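Local structure of Syntaxin1 (Monosiga brevicollis, 2XHE) at residues 55-60 against 144-149; 149-154 against 227-232; 109-114 against 138-143; 62-67 against 155-160. The protein probably acts as a membrane-bound SNAP receptor that binds partner SNARE proteins during vesicle transport. All blocks are in the same frame, centred on the assembly; numbering follows the deposited sequence.

Contact 1. Residues 55-60 against 144-149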
# COMPACT_ATOMS: atom_id res chain seq x y z
N ASP B 55 27.08 -8.66 2.12
CA ASP B 55 28.34 -8.06 2.55
C ASP B 55 29.05 -7.25 1.46
O ASP B 55 29.46 -6.12 1.70
CB ASP B 55 29.29 -9.10 3.14
CG ASP B 55 28.92 -9.50 4.56
OD1 ASP B 55 28.12 -8.79 5.20
OD2 ASP B 55 29.44 -10.54 5.04
N ASN B 56 29.19 -7.83 0.27
CA ASN B 56 29.79 -7.12 -0.85
C ASN B 56 29.02 -5.84 -1.18
O ASN B 56 29.63 -4.79 -1.39
CB ASN B 56 29.86 -8.00 -2.09
CG ASN B 56 30.89 -9.10 -1.97
OD1 ASN B 56 31.63 -9.17 -1.00
ND2 ASN B 56 30.95 -9.96 -2.98
N ILE B 57 27.69 -5.95 -1.23
CA ILE B 57 26.82 -4.80 -1.52
C ILE B 57 27.10 -3.66 -0.54
O ILE B 57 27.37 -2.53 -0.95
CB ILE B 57 25.31 -5.17 -1.51
CG1 ILE B 57 24.92 -5.91 -2.78
CG2 ILE B 57 24.43 -3.93 -1.42
CD1 ILE B 57 23.50 -6.43 -2.73
N GLU B 58 27.05 -3.95 0.76
CA GLU B 58 27.41 -2.96 1.79
C GLU B 58 28.82 -2.37 1.55
O GLU B 58 29.01 -1.16 1.64
CB GLU B 58 27.30 -3.55 3.20
CG GLU B 58 25.90 -3.96 3.61
CD GLU B 58 25.81 -4.38 5.08
OE1 GLU B 58 26.75 -4.07 5.85
OE2 GLU B 58 24.81 -5.01 5.47
N ASP B 59 29.79 -3.23 1.26
CA ASP B 59 31.13 -2.78 0.92
C ASP B 59 31.08 -1.77 -0.22
O ASP B 59 31.55 -0.64 -0.08
CB ASP B 59 32.04 -3.95 0.56
CG ASP B 59 32.53 -4.73 1.78
OD1 ASP B 59 32.41 -4.21 2.91
OD2 ASP B 59 33.04 -5.86 1.61
N ILE B 60 30.50 -2.19 -1.35
CA ILE B 60 30.34 -1.30 -2.49
C ILE B 60 29.68 0.03 -2.09
O ILE B 60 30.11 1.10 -2.52
CB ILE B 60 29.53 -1.96 -3.62
CG1 ILE B 60 30.22 -3.23 -4.10
CG2 ILE B 60 29.35 -1.00 -4.79
CD1 ILE B 60 29.66 -3.75 -5.42
N SER B 144 19.05 -9.08 -6.18
CA SER B 144 19.25 -8.55 -7.51
C SER B 144 18.76 -7.11 -7.56
O SER B 144 19.42 -6.24 -8.12
CB SER B 144 18.53 -9.40 -8.54
OG SER B 144 19.03 -10.72 -8.51
N ARG B 145 17.61 -6.85 -6.96
CA ARG B 145 17.10 -5.49 -6.88
C ARG B 145 18.05 -4.63 -6.06
O ARG B 145 18.54 -3.62 -6.56
CB ARG B 145 15.66 -5.44 -6.33
CG ARG B 145 14.58 -5.95 -7.31
CD ARG B 145 13.13 -5.67 -6.84
NE ARG B 145 12.72 -6.49 -5.69
CZ ARG B 145 12.50 -7.80 -5.74
NH1 ARG B 145 12.64 -8.47 -6.89
NH2 ARG B 145 12.14 -8.46 -4.64
N LYS B 146 18.33 -5.05 -4.83
CA LYS B 146 19.28 -4.31 -3.98
C LYS B 146 20.55 -3.99 -4.76
O LYS B 146 21.04 -2.86 -4.70
CB LYS B 146 19.59 -5.09 -2.69
CG LYS B 146 20.38 -4.30 -1.63
CD LYS B 146 19.60 -3.11 -1.07
CE LYS B 146 20.04 -1.78 -1.69
NZ LYS B 146 19.16 -0.63 -1.30
N PHE B 147 21.04 -4.95 -5.53
CA PHE B 147 22.23 -4.75 -6.36
C PHE B 147 22.11 -3.67 -7.46
O PHE B 147 22.95 -2.77 -7.53
CB PHE B 147 22.72 -6.08 -6.96
CG PHE B 147 24.01 -5.95 -7.72
CD1 PHE B 147 25.10 -5.32 -7.14
CD2 PHE B 147 24.13 -6.44 -9.00
CE1 PHE B 147 26.28 -5.19 -7.83
CE2 PHE B 147 25.32 -6.32 -9.70
CZ PHE B 147 26.39 -5.68 -9.12
N VAL B 148 21.08 -3.76 -8.31
CA VAL B 148 20.85 -2.78 -9.38
C VAL B 148 20.70 -1.37 -8.80
O VAL B 148 21.18 -0.38 -9.38
CB VAL B 148 19.61 -3.15 -10.27
CG1 VAL B 148 19.20 -2.01 -11.23
CG2 VAL B 148 19.87 -4.43 -11.08
N LYS B 149 20.05 -1.27 -7.64
CA LYS B 149 19.84 0.02 -6.99
C LYS B 149 21.13 0.63 -6.47
O LYS B 149 21.32 1.83 -6.57
CB LYS B 149 18.79 -0.09 -5.88
CG LYS B 149 18.56 1.21 -5.11
CD LYS B 149 17.62 0.99 -3.90
CE LYS B 149 16.16 0.76 -4.33
NZ LYS B 149 15.84 -0.64 -4.77

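Contact 2. Residues 149-154 against 227-232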
# COMPACT_ATOMS: atom_id res chain seq x y z
N LYS B 149 20.05 -1.27 -7.64
CA LYS B 149 19.84 0.02 -6.99
C LYS B 149 21.13 0.63 -6.47
O LYS B 149 21.32 1.83 -6.57
CB LYS B 149 18.79 -0.09 -5.88
CG LYS B 149 18.56 1.21 -5.11
CD LYS B 149 17.62 0.99 -3.90
CE LYS B 149 16.16 0.76 -4.33
NZ LYS B 149 15.84 -0.64 -4.77
N VAL B 150 22.02 -0.20 -5.91
CA VAL B 150 23.32 0.27 -5.42
C VAL B 150 24.18 0.69 -6.58
O VAL B 150 24.81 1.75 -6.55
CB VAL B 150 24.11 -0.79 -4.59
CG1 VAL B 150 25.45 -0.23 -4.18
CG2 VAL B 150 23.35 -1.17 -3.34
N MET B 151 24.21 -0.13 -7.61
CA MET B 151 25.04 0.17 -8.77
C MET B 151 24.54 1.40 -9.49
O MET B 151 25.30 2.09 -10.16
CB MET B 151 25.11 -1.02 -9.72
CG MET B 151 25.84 -2.21 -9.12
SD MET B 151 27.38 -1.75 -8.27
CE MET B 151 28.55 -1.83 -9.63
N THR B 152 23.26 1.69 -9.33
CA THR B 152 22.69 2.85 -9.99
C THR B 152 23.23 4.08 -9.31
O THR B 152 23.42 5.12 -9.94
CB THR B 152 21.16 2.82 -9.95
OG1 THR B 152 20.70 1.73 -10.76
CG2 THR B 152 20.58 4.11 -10.49
N ARG B 153 23.48 3.97 -8.01
CA ARG B 153 24.07 5.08 -7.26
C ARG B 153 25.48 5.32 -7.81
O ARG B 153 25.88 6.46 -8.02
CB ARG B 153 24.10 4.78 -5.76
CG ARG B 153 24.76 5.87 -4.93
CD ARG B 153 24.26 7.25 -5.31
NE ARG B 153 24.93 8.30 -4.54
CZ ARG B 153 25.05 9.57 -4.94
NH1 ARG B 153 24.56 9.96 -6.11
NH2 ARG B 153 25.68 10.45 -4.17
N TYR B 154 26.20 4.23 -8.05
CA TYR B 154 27.53 4.29 -8.66
C TYR B 154 27.46 4.92 -10.05
O TYR B 154 28.12 5.92 -10.32
CB TYR B 154 28.12 2.88 -8.74
CG TYR B 154 29.57 2.79 -9.18
CD1 TYR B 154 30.56 3.54 -8.54
CD2 TYR B 154 29.96 1.94 -10.20
CE1 TYR B 154 31.89 3.45 -8.94
CE2 TYR B 154 31.28 1.84 -10.60
CZ TYR B 154 32.25 2.59 -9.97
OH TYR B 154 33.57 2.49 -10.37
N LEU B 227 30.35 2.06 -19.28
CA LEU B 227 30.13 0.95 -20.20
C LEU B 227 29.97 -0.40 -19.50
O LEU B 227 29.07 -1.17 -19.83
CB LEU B 227 31.24 0.90 -21.25
CG LEU B 227 30.70 1.08 -22.67
CD1 LEU B 227 31.80 1.56 -23.62
CD2 LEU B 227 30.03 -0.20 -23.15
N GLU B 228 30.85 -0.70 -18.55
CA GLU B 228 30.73 -1.91 -17.75
C GLU B 228 29.36 -1.95 -17.08
O GLU B 228 28.63 -2.94 -17.17
CB GLU B 228 31.83 -1.96 -16.67
CG GLU B 228 33.04 -2.84 -16.99
CD GLU B 228 33.96 -2.25 -18.04
OE1 GLU B 228 33.46 -1.66 -19.03
OE2 GLU B 228 35.20 -2.38 -17.89
N LEU B 229 29.03 -0.85 -16.41
CA LEU B 229 27.74 -0.68 -15.76
C LEU B 229 26.57 -0.92 -16.72
O LEU B 229 25.70 -1.74 -16.44
CB LEU B 229 27.64 0.72 -15.17
CG LEU B 229 28.57 0.94 -13.98
CD1 LEU B 229 28.42 2.36 -13.46
CD2 LEU B 229 28.27 -0.09 -12.89
N HIS B 230 26.57 -0.19 -17.83
CA HIS B 230 25.57 -0.40 -18.87
C HIS B 230 25.44 -1.87 -19.26
O HIS B 230 24.34 -2.43 -19.25
CB HIS B 230 25.88 0.43 -20.12
CG HIS B 230 24.91 0.21 -21.23
ND1 HIS B 230 23.88 1.08 -21.50
CD2 HIS B 230 24.79 -0.80 -22.13
CE1 HIS B 230 23.18 0.62 -22.53
NE2 HIS B 230 23.71 -0.52 -22.92
N GLU B 231 26.56 -2.48 -19.60
CA GLU B 231 26.56 -3.89 -19.94
C GLU B 231 25.90 -4.68 -18.83
O GLU B 231 25.10 -5.58 -19.08
CB GLU B 231 27.99 -4.40 -20.16
CG GLU B 231 28.07 -5.88 -20.49
CD GLU B 231 29.19 -6.58 -19.74
OE1 GLU B 231 30.32 -6.63 -20.27
OE2 GLU B 231 28.93 -7.09 -18.62
N MET B 232 26.23 -4.33 -17.59
CA MET B 232 25.70 -5.05 -16.44
C MET B 232 24.19 -4.84 -16.30
O MET B 232 23.41 -5.80 -16.27
CB MET B 232 26.42 -4.61 -15.16
CG MET B 232 25.99 -5.35 -13.90
SD MET B 232 24.50 -4.67 -13.15
CE MET B 232 25.06 -3.04 -12.67

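Contact 3. Residues 109-114 against 138-143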
# COMPACT_ATOMS: atom_id res chain seq x y z
N LYS B 109 24.05 -15.06 -10.80
CA LYS B 109 23.89 -15.98 -11.93
C LYS B 109 23.94 -17.43 -11.47
O LYS B 109 23.12 -18.24 -11.89
CB LYS B 109 24.91 -15.73 -13.03
CG LYS B 109 24.46 -14.67 -14.04
CD LYS B 109 25.51 -14.37 -15.09
CE LYS B 109 25.08 -13.20 -15.97
NZ LYS B 109 26.14 -12.80 -16.94
N GLN B 110 24.89 -17.75 -10.60
CA GLN B 110 25.01 -19.10 -10.08
C GLN B 110 23.70 -19.55 -9.42
O GLN B 110 23.25 -20.68 -9.62
CB GLN B 110 26.21 -19.21 -9.13
CG GLN B 110 26.38 -20.58 -8.44
CD GLN B 110 26.34 -21.76 -9.40
OE1 GLN B 110 26.66 -21.63 -10.59
NE2 GLN B 110 25.94 -22.93 -8.89
N ILE B 111 23.08 -18.65 -8.65
CA ILE B 111 21.84 -18.99 -7.95
C ILE B 111 20.67 -19.12 -8.93
O ILE B 111 19.77 -19.94 -8.73
CB ILE B 111 21.48 -17.97 -6.85
CG1 ILE B 111 22.67 -17.75 -5.91
CG2 ILE B 111 20.28 -18.45 -6.05
CD1 ILE B 111 22.38 -16.82 -4.73
N GLU B 112 20.70 -18.31 -9.99
CA GLU B 112 19.69 -18.37 -11.03
C GLU B 112 19.68 -19.76 -11.65
O GLU B 112 18.68 -20.47 -11.58
CB GLU B 112 19.96 -17.33 -12.11
CG GLU B 112 18.90 -17.31 -13.20
CD GLU B 112 19.38 -16.62 -14.45
OE1 GLU B 112 20.57 -16.22 -14.48
OE2 GLU B 112 18.58 -16.48 -15.41
N LYS B 113 20.80 -20.14 -12.26
CA LYS B 113 20.97 -21.48 -12.79
C LYS B 113 20.59 -22.54 -11.75
O LYS B 113 19.89 -23.49 -12.05
CB LYS B 113 22.40 -21.70 -13.29
CG LYS B 113 22.77 -20.86 -14.51
CD LYS B 113 24.22 -21.09 -14.96
CE LYS B 113 24.58 -20.22 -16.16
NZ LYS B 113 26.01 -20.34 -16.56
N GLU B 114 21.07 -22.35 -10.52
CA GLU B 114 20.74 -23.28 -9.44
C GLU B 114 19.22 -23.43 -9.27
O GLU B 114 18.72 -24.54 -9.13
CB GLU B 114 21.38 -22.83 -8.12
CG GLU B 114 22.61 -23.62 -7.70
CD GLU B 114 23.24 -23.09 -6.41
OE1 GLU B 114 22.99 -21.92 -6.06
OE2 GLU B 114 23.98 -23.85 -5.74
N SER B 138 13.05 -15.88 -3.18
CA SER B 138 12.92 -14.57 -2.55
C SER B 138 14.26 -13.91 -2.27
O SER B 138 14.40 -12.70 -2.40
CB SER B 138 12.04 -14.61 -1.30
OG SER B 138 12.40 -15.68 -0.47
N GLN B 139 15.26 -14.72 -1.91
CA GLN B 139 16.63 -14.22 -1.76
C GLN B 139 17.17 -13.70 -3.10
O GLN B 139 17.73 -12.60 -3.18
CB GLN B 139 17.58 -15.32 -1.24
CG GLN B 139 17.35 -15.80 0.20
CD GLN B 139 17.74 -14.77 1.25
OE1 GLN B 139 18.32 -13.72 0.95
NE2 GLN B 139 17.42 -15.07 2.50
N HIS B 140 17.01 -14.51 -4.13
CA HIS B 140 17.54 -14.17 -5.45
C HIS B 140 16.94 -12.86 -5.96
O HIS B 140 17.66 -12.00 -6.48
CB HIS B 140 17.28 -15.30 -6.44
CG HIS B 140 17.91 -15.08 -7.78
ND1 HIS B 140 18.68 -13.98 -8.07
CD2 HIS B 140 17.87 -15.82 -8.91
CE1 HIS B 140 19.10 -14.05 -9.32
NE2 HIS B 140 18.62 -15.16 -9.85
N SER B 141 15.62 -12.72 -5.82
CA SER B 141 14.92 -11.54 -6.28
C SER B 141 15.34 -10.31 -5.49
O SER B 141 15.81 -9.32 -6.06
CB SER B 141 13.41 -11.73 -6.15
OG SER B 141 12.96 -12.71 -7.07
N SER B 142 15.16 -10.38 -4.18
CA SER B 142 15.46 -9.25 -3.32
C SER B 142 16.86 -8.65 -3.58
O SER B 142 17.01 -7.43 -3.70
CB SER B 142 15.31 -9.67 -1.86
OG SER B 142 15.53 -8.56 -0.99
N LEU B 143 17.87 -9.51 -3.67
CA LEU B 143 19.25 -9.06 -3.75
C LEU B 143 19.60 -8.48 -5.13
O LEU B 143 20.37 -7.52 -5.24
CB LEU B 143 20.22 -10.19 -3.37
CG LEU B 143 20.20 -10.62 -1.90
CD1 LEU B 143 20.99 -11.90 -1.69
CD2 LEU B 143 20.72 -9.50 -1.00

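Contact 4. Residues 62-67 against 155-160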
# COMPACT_ATOMS: atom_id res chain seq x y z
N GLN B 62 29.76 1.72 0.69
CA GLN B 62 30.75 2.56 1.36
C GLN B 62 31.78 3.06 0.34
O GLN B 62 32.10 4.24 0.30
CB GLN B 62 31.45 1.79 2.48
CG GLN B 62 31.30 2.40 3.87
CD GLN B 62 29.89 2.25 4.45
OE1 GLN B 62 29.13 1.37 4.05
NE2 GLN B 62 29.54 3.12 5.40
N ALA B 63 32.28 2.14 -0.47
CA ALA B 63 33.23 2.45 -1.53
C ALA B 63 32.73 3.54 -2.48
O ALA B 63 33.48 4.45 -2.85
CB ALA B 63 33.59 1.18 -2.31
N ILE B 64 31.47 3.45 -2.88
CA ILE B 64 30.87 4.43 -3.78
C ILE B 64 30.96 5.84 -3.20
O ILE B 64 31.35 6.78 -3.89
CB ILE B 64 29.39 4.07 -4.11
CG1 ILE B 64 29.32 2.99 -5.19
CG2 ILE B 64 28.61 5.30 -4.55
CD1 ILE B 64 28.06 2.17 -5.14
N GLU B 65 30.60 5.99 -1.93
CA GLU B 65 30.55 7.31 -1.31
C GLU B 65 31.95 7.85 -0.99
O GLU B 65 32.10 8.96 -0.49
CB GLU B 65 29.67 7.29 -0.05
CG GLU B 65 28.26 6.74 -0.28
CD GLU B 65 27.46 7.50 -1.34
OE1 GLU B 65 27.73 8.70 -1.55
OE2 GLU B 65 26.55 6.89 -1.95
N GLN B 66 32.97 7.06 -1.30
CA GLN B 66 34.35 7.50 -1.16
C GLN B 66 34.91 7.90 -2.52
O GLN B 66 35.72 8.82 -2.62
CB GLN B 66 35.21 6.40 -0.53
CG GLN B 66 34.89 6.13 0.95
CD GLN B 66 35.31 4.74 1.39
OE1 GLN B 66 36.13 4.09 0.73
NE2 GLN B 66 34.74 4.27 2.50
N VAL B 67 34.48 7.20 -3.56
CA VAL B 67 34.79 7.61 -4.92
C VAL B 67 34.15 8.98 -5.16
O VAL B 67 34.64 9.77 -5.95
CB VAL B 67 34.30 6.59 -5.97
CG1 VAL B 67 34.68 7.03 -7.36
CG2 VAL B 67 34.88 5.21 -5.68
N ASN B 155 26.65 4.34 -10.93
CA ASN B 155 26.46 4.87 -12.27
C ASN B 155 26.17 6.37 -12.24
O ASN B 155 26.59 7.11 -13.14
CB ASN B 155 25.35 4.12 -12.99
CG ASN B 155 25.10 4.63 -14.40
OD1 ASN B 155 24.34 5.58 -14.60
ND2 ASN B 155 25.73 3.99 -15.39
N ASP B 156 25.45 6.82 -11.21
CA ASP B 156 25.05 8.22 -11.13
C ASP B 156 26.20 9.13 -10.73
O ASP B 156 26.33 10.22 -11.29
CB ASP B 156 23.86 8.40 -10.18
CG ASP B 156 22.52 8.33 -10.91
OD1 ASP B 156 22.51 8.28 -12.16
OD2 ASP B 156 21.48 8.34 -10.22
N VAL B 157 27.04 8.69 -9.79
CA VAL B 157 28.20 9.48 -9.36
C VAL B 157 29.30 9.52 -10.42
O VAL B 157 30.03 10.51 -10.52
CB VAL B 157 28.76 9.01 -7.99
CG1 VAL B 157 29.02 7.53 -8.00
CG2 VAL B 157 30.03 9.77 -7.62
N GLN B 158 29.41 8.46 -11.22
CA GLN B 158 30.36 8.44 -12.33
C GLN B 158 29.99 9.44 -13.44
O GLN B 158 30.77 10.34 -13.75
CB GLN B 158 30.52 7.03 -12.91
CG GLN B 158 31.22 6.04 -11.97
CD GLN B 158 32.68 6.41 -11.66
OE1 GLN B 158 33.61 5.83 -12.22
NE2 GLN B 158 32.86 7.36 -10.75
N ALA B 159 28.82 9.27 -14.02
CA ALA B 159 28.34 10.21 -15.03
C ALA B 159 28.21 11.63 -14.49
O ALA B 159 28.49 12.59 -15.20
CB ALA B 159 27.02 9.74 -15.60
N GLU B 160 27.78 11.75 -13.23
CA GLU B 160 27.67 13.05 -12.56
C GLU B 160 29.01 13.78 -12.57
O GLU B 160 29.07 14.98 -12.85
CB GLU B 160 27.19 12.87 -11.12
CG GLU B 160 27.16 14.13 -10.26
CD GLU B 160 26.53 13.88 -8.88
OE1 GLU B 160 26.90 14.58 -7.92
OE2 GLU B 160 25.66 12.98 -8.76

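Contact 1. Residues 55-60 against 144-149
Ile57 reaches toward helix 131-171 with its CD1 methyl, which meets CB and CG of Lys146 and the backbone N and CB of Phe147. All contacts across the pair are van der Waals. In the first group, aliphatic carbons meet: Ile57 CD1 lies 3.9 Å from Lys146 CG, and the branch methyl Ile57 CG2 touches the same carbon at 4.1 Å. Lys146 sets out toward Ile57 but bends at chi2 and again at chi3, so that its methylene root packs while the ammonium end turns away from the interface. Ile57 CD1 also sits 4.0 Å from Phe147 N, against the helix backbone itself, and adds a looser touch on Phe147 CB at 4.3 Å.

The second group involves the Phe147 ring. Its CG stands opposite the backbone N (chi1 -174°), and Ile60 CD1 approaches at the ring edge, near its plane, 4.4 Å from Phe147 CE1. Ile104 of helix 80-116 and Met232 of helix 214-237 also pack on Phe147, so side chains from three other helices meet at this residue.

The segment axes run 15° from parallel and 10.6 Å apart. This is the pairing of first and third helices in an up-down-up three-helix bundle, as in the Habc domain of syntaxins.

Contact 2. Residues 149-154 against 227-232
The Tyr154 ring meets Leu229 along one side: Leu229 CD2 lies in the ring plane at the edge, 3.8 Å from Tyr154 CD2, while Leu229 CD1 comes in obliquely and closer, 3.6 Å from the same ring carbon. Ile64 of helix 44-72 and Met94 and Ile97 of helix 80-116 also touch the Tyr154 side chain, so the tyrosine is wedged among helices. This is a four-helix arrangement in which helix 214-237, from the SNARE-homology region, packs against the three-helix Habc-like bundle, consistent with the closed conformation known for syntaxins. The two segments run nearly antiparallel, at 154°, with their axes 10.8 Å apart.

Leu229 CD2 has a second partner. Besides its place at the tyrosine edge, Leu229 CD2 touches the terminal methyl Met151 CE at 3.7 Å. Met151 can offer that methyl because its chain folds at both chi2 (-45°) and chi3, turning CE toward Leu229. The side chains of Tyr154 and Met151 each cross that of Leu229 at about a right angle. Were Leu229 an alanine, the Tyr154 edge and Met151 CE would probably both lose their methyl partners, and the methionine end would be freer to turn.

One turn further along, Met232 takes over the packing. It is likewise bent, and it also meets Phe147 and Arg105. Its methyl, Met232 CE, rests against the base of Met151, 3.6 Å from Met151 CB and 3.7 Å from Met151 CG.

Contact 3. Residues 109-114 against 138-143
His140 reaches across to Ile111 and Glu112, and its side chain can be followed outward from the helix. At the root, His140 CB lies 4.4 Å from Ile111 CG2, a loose aliphatic touch. With CG directed opposite the backbone N (chi1 -175°), the imidazole is carried over to helix 80-116, where it lies against the main chain. The ring carbon His140 CD2 comes within 3.8 Å of Glu112 CA and also skirts Glu112 N and Ile111 C, the peptide that joins the two residues. At the tip, His140 NE2 is 3.4 Å from Glu112 CB, which approaches obliquely, whereas Glu112 CG sits at the ring edge, in its plane, 4.0 Å from His140 NE2.

Beyond CG the glutamate extends away from the histidine, and its carboxylate plane is turned 56° from the imidazole. Leu108 and Asn115 of helix 80-116 and Gln243 of the later chain pack around the same ring. Nearby on helix 131-171, Gln139 and Ser142 hydrogen-bond to side chains of a second protein in the assembly, so the segment faces two ways.

The segments run roughly antiparallel and join the second and third helices of the Habc-like bundle. Cutting the histidine back to an alanine is likely to deprive the Ile111-Glu112 backbone of its imidazole partner and to leave this stretch of the two helices less closely packed.

Glu112 OE1 stays 5.1 Å from His140 NE2, so the pair makes no salt bridge. The carboxylate might slightly favour a protonated imidazole through space, though the charge is not seen, and the contact rests on shape.

Contact 4. Residues 62-67 against 155-160
Val157 holds CG1 between its backbone N and carbonyl carbon (chi1 52°), the crowded position in a helix, and this turns the methyl to Ile64. On the facing helix, Ile64 presents CG2, the branch lying opposite its own backbone N, and Ile64 CG2 meets Val157 CG1 at 4.1 Å with the side chains crossing at a slant. Beside this pair, Gln158 bends at chi2 (-64°) so that its amide end comes nearer to Val67. There Gln158 NE2 lies 3.9 Å from Val67 CG1, the two side chains crossing at about a right angle.

Helix 80-116 reaches the same place, Ile97 and Thr93 packing on Val67 and Met94 on Gln158. The segments thus continue the packing of the first and third helices of the Habc-like bundle, with the second helix alongside.

The amide of Gln158 finds its polar partners outside these segments: NE2 is hydrogen-bonded to His71 NE2, and OE1 to Ser225 OG of helix 214-237. Both ends of a buried amide are therefore satisfied, and these bonds should fix its rotation. With the amide so engaged, Val67 CG1 meets Gln158 NE2 by van der Waals contact alone, and the two segments are joined by packing while the polar bonds go to His71 and Ser225.

All four contacts are buried and share helix 131-171, which meets three different helices: helix 44-72 in contacts 1 and 4, helix 214-237 in contact 2 and helix 80-116 in contact 3. Contact 1 is nearest the centre of the chain and contact 3 lies furthest out. Contact 2 is met by apolar side chains and Tyr154 alone, whereas contact 1 uses the Lys146 methylenes, contact 3 an imidazole and contact 4 an amide. Contacts 1 and 2 pack on each other, Phe147 CE2 lying 3.9 Å from Met232 SD. Contacts 2 and 4 also meet, through Tyr154 and Ile64. Contacts 3 and 4 lie toward opposite ends of this series, their centres about 25 Å apart.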